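Local atomic coordinates of uncharacterized protein (Pseudomonas aeruginosa, PDB entry 4E72), a protein that is of unknown function but belongs to the DUF3298 family and is probably exported from the cytoplasm as a lipoprotein. Residues A[39-44]-A[121-126]; A[90-95]-A[100-105]; A[134-139]-A[219-224]. All coordinates share one frame; numbering follows the deposited sequence.

Interaction 1. Residues A[39-44]-A[121-126]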
loop_
_atom_site.group_PDB
_atom_site.type_symbol
_atom_site.label_atom_id
_atom_site.label_comp_id
_atom_site.label_asym_id
_atom_site.label_seq_id
_atom_site.Cartn_x
_atom_site.Cartn_y
_atom_site.Cartn_z
ATOM N N PRO A 39 -7.911 8.549 -17.399
ATOM C CA PRO A 39 -7.980 9.067 -18.782
ATOM C C PRO A 39 -7.072 10.286 -19.051
ATOM O O PRO A 39 -6.497 10.371 -20.139
ATOM C CB PRO A 39 -9.459 9.442 -18.944
ATOM C CG PRO A 39 -10.182 8.639 -17.919
ATOM C CD PRO A 39 -9.245 8.558 -16.758
ATOM N N ASP A 40 -6.925 11.201 -18.061
ATOM C CA ASP A 40 -6.121 12.424 -18.170
ATOM C C ASP A 40 -4.624 12.185 -17.919
ATOM O O ASP A 40 -3.812 12.939 -18.456
ATOM C CB ASP A 40 -6.640 13.496 -17.209
ATOM C CG ASP A 40 -8.052 13.958 -17.522
ATOM O OD1 ASP A 40 -9.008 13.243 -17.148
ATOM O OD2 ASP A 40 -8.200 15.040 -18.134
ATOM N N GLU A 41 -4.257 11.151 -17.125
ATOM C CA GLU A 41 -2.863 10.794 -16.821
ATOM C C GLU A 41 -2.607 9.309 -17.227
ATOM O O GLU A 41 -2.484 8.457 -16.355
ATOM C CB GLU A 41 -2.567 11.042 -15.325
ATOM C CG GLU A 41 -1.097 11.192 -14.975
ATOM C CD GLU A 41 -0.425 12.508 -15.327
ATOM O OE1 GLU A 41 -1.135 13.516 -15.557
ATOM O OE2 GLU A 41 0.827 12.541 -15.323
ATOM N N PRO A 42 -2.515 8.982 -18.545
ATOM C CA PRO A 42 -2.341 7.570 -18.953
ATOM C C PRO A 42 -1.029 6.909 -18.505
ATOM O O PRO A 42 -0.957 5.680 -18.544
ATOM C CB PRO A 42 -2.417 7.625 -20.477
ATOM C CG PRO A 42 -2.048 9.040 -20.827
ATOM C CD PRO A 42 -2.621 9.868 -19.728
ATOM N N GLN A 43 -0.017 7.697 -18.054
ATOM C CA GLN A 43 1.262 7.154 -17.543
ATOM C C GLN A 43 1.050 6.359 -16.261
ATOM O O GLN A 43 1.837 5.474 -15.964
ATOM C CB GLN A 43 2.291 8.267 -17.261
ATOM C CG GLN A 43 2.541 9.223 -18.412
ATOM C CD GLN A 43 2.165 10.609 -17.993
ATOM O OE1 GLN A 43 3.005 11.382 -17.530
ATOM N NE2 GLN A 43 0.879 10.930 -18.087
ATOM N N LEU A 44 0.004 6.702 -15.488
ATOM C CA LEU A 44 -0.318 6.043 -14.222
ATOM C C LEU A 44 -0.864 4.628 -14.409
ATOM O O LEU A 44 -0.648 3.787 -13.531
ATOM C CB LEU A 44 -1.335 6.872 -13.424
ATOM C CG LEU A 44 -0.815 7.640 -12.205
ATOM C CD1 LEU A 44 -1.923 8.482 -11.591
ATOM C CD2 LEU A 44 -0.251 6.699 -11.146
ATOM N N ILE A 121 1.313 4.087 -3.603
ATOM C CA ILE A 121 1.877 4.796 -4.745
ATOM C C ILE A 121 1.681 6.284 -4.415
ATOM O O ILE A 121 0.561 6.703 -4.123
ATOM C CB ILE A 121 1.284 4.422 -6.127
ATOM C CG1 ILE A 121 1.370 2.905 -6.426
ATOM C CG2 ILE A 121 1.931 5.288 -7.248
ATOM C CD1 ILE A 121 0.537 2.442 -7.666
ATOM N N ASN A 122 2.756 7.057 -4.410
ATOM C CA ASN A 122 2.706 8.512 -4.226
ATOM C C ASN A 122 3.078 9.138 -5.571
ATOM O O ASN A 122 4.245 9.248 -5.896
ATOM C CB ASN A 122 3.626 8.987 -3.099
ATOM C CG ASN A 122 3.230 8.480 -1.756
ATOM O OD1 ASN A 122 2.474 9.140 -1.035
ATOM N ND2 ASN A 122 3.713 7.281 -1.404
ATOM N N TYR A 123 2.086 9.433 -6.388
ATOM C CA TYR A 123 2.316 9.982 -7.715
ATOM C C TYR A 123 2.191 11.505 -7.739
ATOM O O TYR A 123 1.117 12.044 -7.464
ATOM C CB TYR A 123 1.339 9.349 -8.715
ATOM C CG TYR A 123 1.659 9.714 -10.145
ATOM C CD1 TYR A 123 2.637 9.023 -10.859
ATOM C CD2 TYR A 123 0.972 10.735 -10.795
ATOM C CE1 TYR A 123 2.947 9.364 -12.174
ATOM C CE2 TYR A 123 1.284 11.096 -12.109
ATOM C CZ TYR A 123 2.275 10.407 -12.792
ATOM O OH TYR A 123 2.561 10.710 -14.096
ATOM N N ASP A 124 3.281 12.196 -8.089
ATOM C CA ASP A 124 3.302 13.662 -8.223
ATOM C C ASP A 124 2.989 14.052 -9.673
ATOM O O ASP A 124 3.725 13.695 -10.589
ATOM C CB ASP A 124 4.655 14.228 -7.779
ATOM C CG ASP A 124 4.785 15.752 -7.769
ATOM O OD1 ASP A 124 3.734 16.454 -7.719
ATOM O OD2 ASP A 124 5.921 16.240 -7.750
ATOM N N ARG A 125 1.867 14.735 -9.877
ATOM C CA ARG A 125 1.422 15.154 -11.209
ATOM C C ARG A 125 2.211 16.358 -11.753
ATOM O O ARG A 125 2.238 16.564 -12.970
ATOM C CB ARG A 125 -0.075 15.498 -11.195
ATOM C CG ARG A 125 -0.986 14.314 -10.948
ATOM C CD ARG A 125 -2.339 14.798 -10.501
ATOM N NE ARG A 125 -2.982 15.622 -11.524
ATOM C CZ ARG A 125 -3.973 16.477 -11.296
ATOM N NH1 ARG A 125 -4.450 16.641 -10.067
ATOM N NH2 ARG A 125 -4.485 17.183 -12.289
ATOM N N ARG A 126 2.823 17.159 -10.855
ATOM C CA ARG A 126 3.622 18.333 -11.206
ATOM C C ARG A 126 4.904 17.864 -11.927
ATOM O O ARG A 126 5.300 18.476 -12.914
ATOM C CB ARG A 126 3.941 19.156 -9.935
ATOM C CG ARG A 126 4.515 20.548 -10.186
ATOM C CD ARG A 126 5.008 21.155 -8.883
ATOM N NE ARG A 126 5.629 22.467 -9.072
ATOM C CZ ARG A 126 6.393 23.077 -8.167
ATOM N NH1 ARG A 126 6.657 22.490 -7.004
ATOM N NH2 ARG A 126 6.910 24.272 -8.424
#

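Interaction 2. Residues A[90-95]-A[100-105]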
loop_
_atom_site.group_PDB
_atom_site.type_symbol
_atom_site.label_atom_id
_atom_site.label_comp_id
_atom_site.label_asym_id
_atom_site.label_seq_id
_atom_site.Cartn_x
_atom_site.Cartn_y
_atom_site.Cartn_z
ATOM N N LYS A 90 -6.890 1.439 -5.282
ATOM C CA LYS A 90 -7.880 2.508 -5.101
ATOM C C LYS A 90 -7.192 3.817 -4.706
ATOM O O LYS A 90 -6.132 3.812 -4.058
ATOM C CB LYS A 90 -9.006 2.141 -4.101
ATOM C CG LYS A 90 -8.569 1.888 -2.663
ATOM C CD LYS A 90 -9.750 1.963 -1.705
ATOM C CE LYS A 90 -9.303 2.265 -0.291
ATOM N NZ LYS A 90 -10.458 2.475 0.632
ATOM N N VAL A 91 -7.784 4.930 -5.135
ATOM C CA VAL A 91 -7.286 6.250 -4.787
ATOM C C VAL A 91 -7.613 6.497 -3.308
ATOM O O VAL A 91 -8.772 6.497 -2.926
ATOM C CB VAL A 91 -7.818 7.383 -5.699
ATOM C CG1 VAL A 91 -7.377 8.751 -5.179
ATOM C CG2 VAL A 91 -7.354 7.190 -7.146
ATOM N N ARG A 92 -6.577 6.624 -2.479
ATOM C CA ARG A 92 -6.768 6.926 -1.073
ATOM C C ARG A 92 -7.034 8.430 -0.947
ATOM O O ARG A 92 -7.946 8.822 -0.226
ATOM C CB ARG A 92 -5.551 6.470 -0.224
ATOM C CG ARG A 92 -5.747 6.821 1.256
ATOM C CD ARG A 92 -4.902 6.009 2.194
ATOM N NE ARG A 92 -4.990 6.558 3.540
ATOM C CZ ARG A 92 -4.736 5.892 4.656
ATOM N NH1 ARG A 92 -4.395 4.609 4.611
ATOM N NH2 ARG A 92 -4.823 6.503 5.832
ATOM N N GLU A 93 -6.228 9.277 -1.635
ATOM C CA GLU A 93 -6.387 10.738 -1.587
ATOM C C GLU A 93 -5.846 11.428 -2.816
ATOM O O GLU A 93 -4.945 10.917 -3.484
ATOM C CB GLU A 93 -5.665 11.331 -0.367
ATOM C CG GLU A 93 -6.495 11.380 0.906
ATOM C CD GLU A 93 -5.681 11.301 2.181
ATOM O OE1 GLU A 93 -4.898 12.242 2.438
ATOM O OE2 GLU A 93 -5.832 10.304 2.927
ATOM N N GLN A 94 -6.378 12.623 -3.085
ATOM C CA GLN A 94 -5.913 13.538 -4.126
ATOM C C GLN A 94 -5.848 14.908 -3.514
ATOM O O GLN A 94 -6.875 15.394 -3.016
ATOM C CB GLN A 94 -6.817 13.524 -5.364
ATOM C CG GLN A 94 -6.628 12.264 -6.177
ATOM C CD GLN A 94 -7.170 12.409 -7.558
ATOM O OE1 GLN A 94 -6.624 13.132 -8.382
ATOM N NE2 GLN A 94 -8.229 11.685 -7.846
ATOM N N HIS A 95 -4.638 15.503 -3.475
ATOM C CA HIS A 95 -4.414 16.846 -2.930
ATOM C C HIS A 95 -3.109 17.411 -3.444
ATOM O O HIS A 95 -2.123 16.680 -3.581
ATOM C CB HIS A 95 -4.428 16.879 -1.378
ATOM C CG HIS A 95 -3.271 16.175 -0.729
ATOM N ND1 HIS A 95 -2.123 16.864 -0.356
ATOM C CD2 HIS A 95 -3.114 14.860 -0.425
ATOM C CE1 HIS A 95 -1.306 15.953 0.151
ATOM N NE2 HIS A 95 -1.858 14.731 0.133
ATOM N N ILE A 100 -2.554 9.719 -4.201
ATOM C CA ILE A 100 -2.121 8.684 -3.261
ATOM C C ILE A 100 -2.960 7.446 -3.534
ATOM O O ILE A 100 -4.154 7.457 -3.298
ATOM C CB ILE A 100 -2.136 9.095 -1.759
ATOM C CG1 ILE A 100 -1.584 10.510 -1.480
ATOM C CG2 ILE A 100 -1.512 7.989 -0.857
ATOM C CD1 ILE A 100 -0.201 10.906 -2.029
ATOM N N ILE A 101 -2.345 6.430 -4.121
ATOM C CA ILE A 101 -2.988 5.168 -4.471
ATOM C C ILE A 101 -2.636 4.145 -3.413
ATOM O O ILE A 101 -1.455 3.955 -3.118
ATOM C CB ILE A 101 -2.592 4.686 -5.902
ATOM C CG1 ILE A 101 -3.093 5.704 -6.970
ATOM C CG2 ILE A 101 -3.170 3.279 -6.188
ATOM C CD1 ILE A 101 -2.414 5.620 -8.290
ATOM N N GLU A 102 -3.669 3.513 -2.827
ATOM C CA GLU A 102 -3.499 2.435 -1.848
ATOM C C GLU A 102 -3.722 1.091 -2.537
ATOM O O GLU A 102 -4.711 0.914 -3.268
ATOM C CB GLU A 102 -4.427 2.592 -0.637
ATOM C CG GLU A 102 -3.884 1.815 0.556
ATOM C CD GLU A 102 -4.624 1.861 1.880
ATOM O OE1 GLU A 102 -5.218 2.911 2.221
ATOM O OE2 GLU A 102 -4.543 0.850 2.613
ATOM N N LEU A 103 -2.788 0.148 -2.295
ATOM C CA LEU A 103 -2.776 -1.195 -2.875
ATOM C C LEU A 103 -3.056 -2.268 -1.839
ATOM O O LEU A 103 -2.505 -2.216 -0.744
ATOM C CB LEU A 103 -1.405 -1.470 -3.519
ATOM C CG LEU A 103 -0.830 -0.354 -4.409
ATOM C CD1 LEU A 103 0.658 -0.441 -4.457
ATOM C CD2 LEU A 103 -1.431 -0.391 -5.815
ATOM N N SER A 104 -3.915 -3.246 -2.194
ATOM C CA SER A 104 -4.310 -4.387 -1.354
ATOM C C SER A 104 -4.210 -5.657 -2.132
ATOM O O SER A 104 -4.589 -5.707 -3.306
ATOM C CB SER A 104 -5.755 -4.260 -0.862
ATOM O OG SER A 104 -6.006 -3.025 -0.226
ATOM N N SER A 105 -3.785 -6.699 -1.454
ATOM C CA SER A 105 -3.718 -8.040 -2.001
ATOM C C SER A 105 -4.118 -9.029 -0.922
ATOM O O SER A 105 -3.936 -8.765 0.275
ATOM C CB SER A 105 -2.324 -8.348 -2.544
ATOM O OG SER A 105 -1.350 -8.327 -1.517
#

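Interaction 3. Residues A[134-139]-A[219-224]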
loop_
_atom_site.group_PDB
_atom_site.type_symbol
_atom_site.label_atom_id
_atom_site.label_comp_id
_atom_site.label_asym_id
_atom_site.label_seq_id
_atom_site.Cartn_x
_atom_site.Cartn_y
_atom_site.Cartn_z
ATOM N N GLN A 134 13.194 8.419 -0.631
ATOM C CA GLN A 134 14.366 9.230 -0.963
ATOM C C GLN A 134 13.944 10.554 -1.639
ATOM O O GLN A 134 14.435 11.617 -1.258
ATOM C CB GLN A 134 15.350 8.426 -1.860
ATOM C CG GLN A 134 16.652 9.168 -2.221
ATOM C CD GLN A 134 17.574 9.342 -1.030
ATOM O OE1 GLN A 134 18.310 8.426 -0.635
ATOM N NE2 GLN A 134 17.540 10.524 -0.417
ATOM N N ASP A 135 13.008 10.491 -2.598
ATOM C CA ASP A 135 12.490 11.673 -3.303
ATOM C C ASP A 135 11.670 12.601 -2.389
ATOM O O ASP A 135 11.519 13.761 -2.725
ATOM C CB ASP A 135 11.604 11.253 -4.487
ATOM C CG ASP A 135 12.291 10.422 -5.548
ATOM O OD1 ASP A 135 13.476 10.712 -5.858
ATOM O OD2 ASP A 135 11.636 9.489 -6.094
HETATM N N MSE A 136 11.149 12.117 -1.254
HETATM C CA MSE A 136 10.343 12.966 -0.368
HETATM C C MSE A 136 11.170 13.710 0.680
HETATM O O MSE A 136 10.657 14.642 1.307
HETATM C CB MSE A 136 9.273 12.151 0.367
HETATM C CG MSE A 136 8.285 11.417 -0.532
HETATM SE SE MSE A 136 7.337 10.137 0.603
HETATM C CE MSE A 136 6.659 8.891 -0.754
ATOM N N LEU A 137 12.425 13.294 0.892
ATOM C CA LEU A 137 13.227 13.834 1.982
ATOM C C LEU A 137 14.298 14.806 1.592
ATOM O O LEU A 137 14.804 14.792 0.471
ATOM C CB LEU A 137 13.891 12.682 2.777
ATOM C CG LEU A 137 12.944 11.658 3.429
ATOM C CD1 LEU A 137 13.706 10.548 4.021
ATOM C CD2 LEU A 137 12.039 12.291 4.485
ATOM N N VAL A 138 14.633 15.674 2.557
ATOM C CA VAL A 138 15.752 16.604 2.497
ATOM C C VAL A 138 17.019 15.701 2.504
ATOM O O VAL A 138 17.065 14.732 3.276
ATOM C CB VAL A 138 15.699 17.638 3.664
ATOM C CG1 VAL A 138 17.019 18.387 3.818
ATOM C CG2 VAL A 138 14.537 18.625 3.482
ATOM N N PRO A 139 17.975 15.914 1.566
ATOM C CA PRO A 139 19.173 15.037 1.513
ATOM C C PRO A 139 19.881 14.884 2.864
ATOM O O PRO A 139 20.159 15.878 3.547
ATOM C CB PRO A 139 20.089 15.734 0.507
ATOM C CG PRO A 139 19.198 16.598 -0.302
ATOM C CD PRO A 139 18.026 16.981 0.547
ATOM N N PRO A 219 9.911 20.858 1.789
ATOM C CA PRO A 219 8.771 21.763 2.067
ATOM C C PRO A 219 7.663 21.795 0.994
ATOM O O PRO A 219 6.498 21.989 1.339
ATOM C CB PRO A 219 9.432 23.133 2.193
ATOM C CG PRO A 219 10.852 22.852 2.523
ATOM C CD PRO A 219 11.198 21.578 1.821
ATOM N N ASN A 220 8.018 21.620 -0.294
ATOM C CA ASN A 220 7.096 21.633 -1.448
ATOM C C ASN A 220 6.114 20.441 -1.471
ATOM O O ASN A 220 5.193 20.428 -2.297
ATOM C CB ASN A 220 7.895 21.655 -2.763
ATOM C CG ASN A 220 9.110 20.727 -2.812
ATOM O OD1 ASN A 220 10.230 21.083 -2.396
ATOM N ND2 ASN A 220 8.931 19.540 -3.380
ATOM N N LEU A 221 6.317 19.451 -0.585
ATOM C CA LEU A 221 5.490 18.262 -0.475
ATOM C C LEU A 221 4.568 18.339 0.747
ATOM O O LEU A 221 3.770 17.421 0.966
ATOM C CB LEU A 221 6.368 16.998 -0.415
ATOM C CG LEU A 221 7.139 16.665 -1.694
ATOM C CD1 LEU A 221 8.129 15.536 -1.442
ATOM C CD2 LEU A 221 6.190 16.304 -2.846
ATOM N N PHE A 222 4.699 19.415 1.557
ATOM C CA PHE A 222 3.816 19.657 2.692
ATOM C C PHE A 222 2.419 19.994 2.148
ATOM O O PHE A 222 2.310 20.579 1.060
ATOM C CB PHE A 222 4.326 20.787 3.608
ATOM C CG PHE A 222 5.282 20.352 4.705
ATOM C CD1 PHE A 222 6.452 19.651 4.399
ATOM C CD2 PHE A 222 5.058 20.714 6.027
ATOM C CE1 PHE A 222 7.358 19.284 5.409
ATOM C CE2 PHE A 222 5.983 20.388 7.027
ATOM C CZ PHE A 222 7.101 19.630 6.721
ATOM N N PRO A 223 1.340 19.610 2.860
ATOM C CA PRO A 223 -0.001 19.875 2.328
ATOM C C PRO A 223 -0.328 21.374 2.309
ATOM O O PRO A 223 0.172 22.156 3.137
ATOM C CB PRO A 223 -0.912 19.087 3.264
ATOM C CG PRO A 223 -0.155 18.942 4.523
ATOM C CD PRO A 223 1.288 18.882 4.147
ATOM N N GLY A 224 -1.125 21.758 1.318
ATOM C CA GLY A 224 -1.566 23.132 1.135
ATOM C C GLY A 224 -2.643 23.458 2.147
ATOM O O GLY A 224 -3.786 23.009 2.006
#

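Interaction 1. Residues A[39-44]-A[121-126]
Y123 reaches from the end of strand 115-124 into the turn 41-44, where it meets E41 at its phenolic tip and L44 over one face. The hydroxyl gives its proton to the carboxylate: Y123 OH lies 2.8 Å from E41 OE2, on the anti side and 16° out of the carboxylate plane. That oxygen sits at the ring edge, near the ring plane, while the carboxylate itself is steeply tilted from the ring. L44 CG stands over the middle of the face, 3.8 Å from the centroid of the Y123 ring and 9° off its normal, a CH-pi contact. Its two methyls spread over the same face near the CB end, CD1 by Y123 CD2 and CD2 by Y123 CG, with L44 CD2 3.7 Å from Y123 CG. A branched, wholly apolar leucine is well suited to covering a ring in this way.

The ring is carried to the turn because Y123 CG is anti to the backbone N (chi1 -171°). In the partner segment, a type I turn holds E41 and L44 together, closed by L44 N to E41 O at 3.2 Å; P42, with its restricted phi, fits the second position. E41 OE2 also accepts from H128 ND1 and, weakly, from Q43 NE2. Further out, I47 of helix 44-54 and V130 pack on Y123, and R125 bonds the carbonyls of G4 and D7. One buried carboxylate oxygen thus collects a phenol, an imidazole and a weak amide bond, which would probably favour the charged form of E41 and fix the rotation of the tyrosine hydroxyl.

Interaction 2. Residues A[90-95]-A[100-105]
I100 O is gripped by two successive amides, R92 N at 2.7 Å from I100 O and E93 N at 3.2 Å from the same oxygen. The R92 bond runs nearly head-on to the carbonyl, whereas E93 N comes in the carbonyl plane on a lone pair. R92 has helix-like backbone angles (phi -79°, psi -46°), which brings both N-H groups to one acceptor. Regular antiparallel pairing resumes on either side: I100 N bonds E93 O at 2.8 Å, and K90 and E102 form a hydrogen-bonded pair, with E102 N 2.8 Å from K90 O.

The extra residue puts R92 on the face carrying E93 and E102. Its chain runs extended to the guanidinium, and R92 NH1 makes a salt bridge of 3.0 Å to E102 OE1, approaching from above the carboxylate plane. E205 shares NH1 from beyond the hairpin. E93 OE2 adds a long ion pair to R92 NE, while E93 OE1 accepts from F184 N. Long, charged side chains suit the partly exposed part of this face, while I100, on the same face, is buried and packs on N122. The other face carries the non-hydrogen-bonded pair V91 and I101; the latter is buried against L44 and V48 of helix 44-54. Two successive N-H groups bonded to one carbonyl oxygen mark a classic beta bulge, set here in the antiparallel hairpin of strands 84-95 and 98-108.

Interaction 3. Residues A[134-139]-A[219-224]
L221 meets M136 where a single 3-10 turn, 219-221, packs against the short, weakly bonded helix around 134-136. P219 opens the turn with a ring that suits the phi such a turn needs, and its carbonyl closes it, P219 O receiving F222 N at 3.1 Å. L221 then carries the contact with one methyl. Its CG lies beside the backbone N (chi1 -67°), which sends CD1 over the helix backbone: L221 CD1 is 3.6 Å from M136 CA and 4.0 Å from M136 CB. The carbonyl oxygens M136 O, 3.8 Å from L221 CD1, and D135 O, 4.0 Å from it, border the same methyl. A compact apolar branch such as this can rest against main-chain atoms without needing a polar partner, whereas the long selenomethionine side chain of M136 leads away.

The polar ties between the two parts of the chain come from just ahead of the turn: K218 pairs with M136 through the backbone and sends its NZ to the carbonyl of D135. Beyond L221 the chain leaves the helix, and the F222 ring meets that of Y210, the two planes about 60° apart.

How the interactions relate
Interactions 1 and 2 share one mixed sheet and lie about 12 Å apart between centres. Neighbouring strands join them: I121 N is 2.8 Å from I101 O, probably a hydrogen bond. On the face covered by helix 44-54 they also share a core, where L44 CD2 comes to 3.7 Å from I101 CD1. Interaction 3 lies outside this sheet, its centre about 18 Å from that of interaction 1, yet N122 ND2 packs 3.4 Å from M136 CE, so the face of the sheet that carries N122 reaches the short helix of segment 134-139. Interactions 2 and 3 do not touch, their nearest atoms being about 4 Å apart. With the function unknown, none of the three can be tied to an active site.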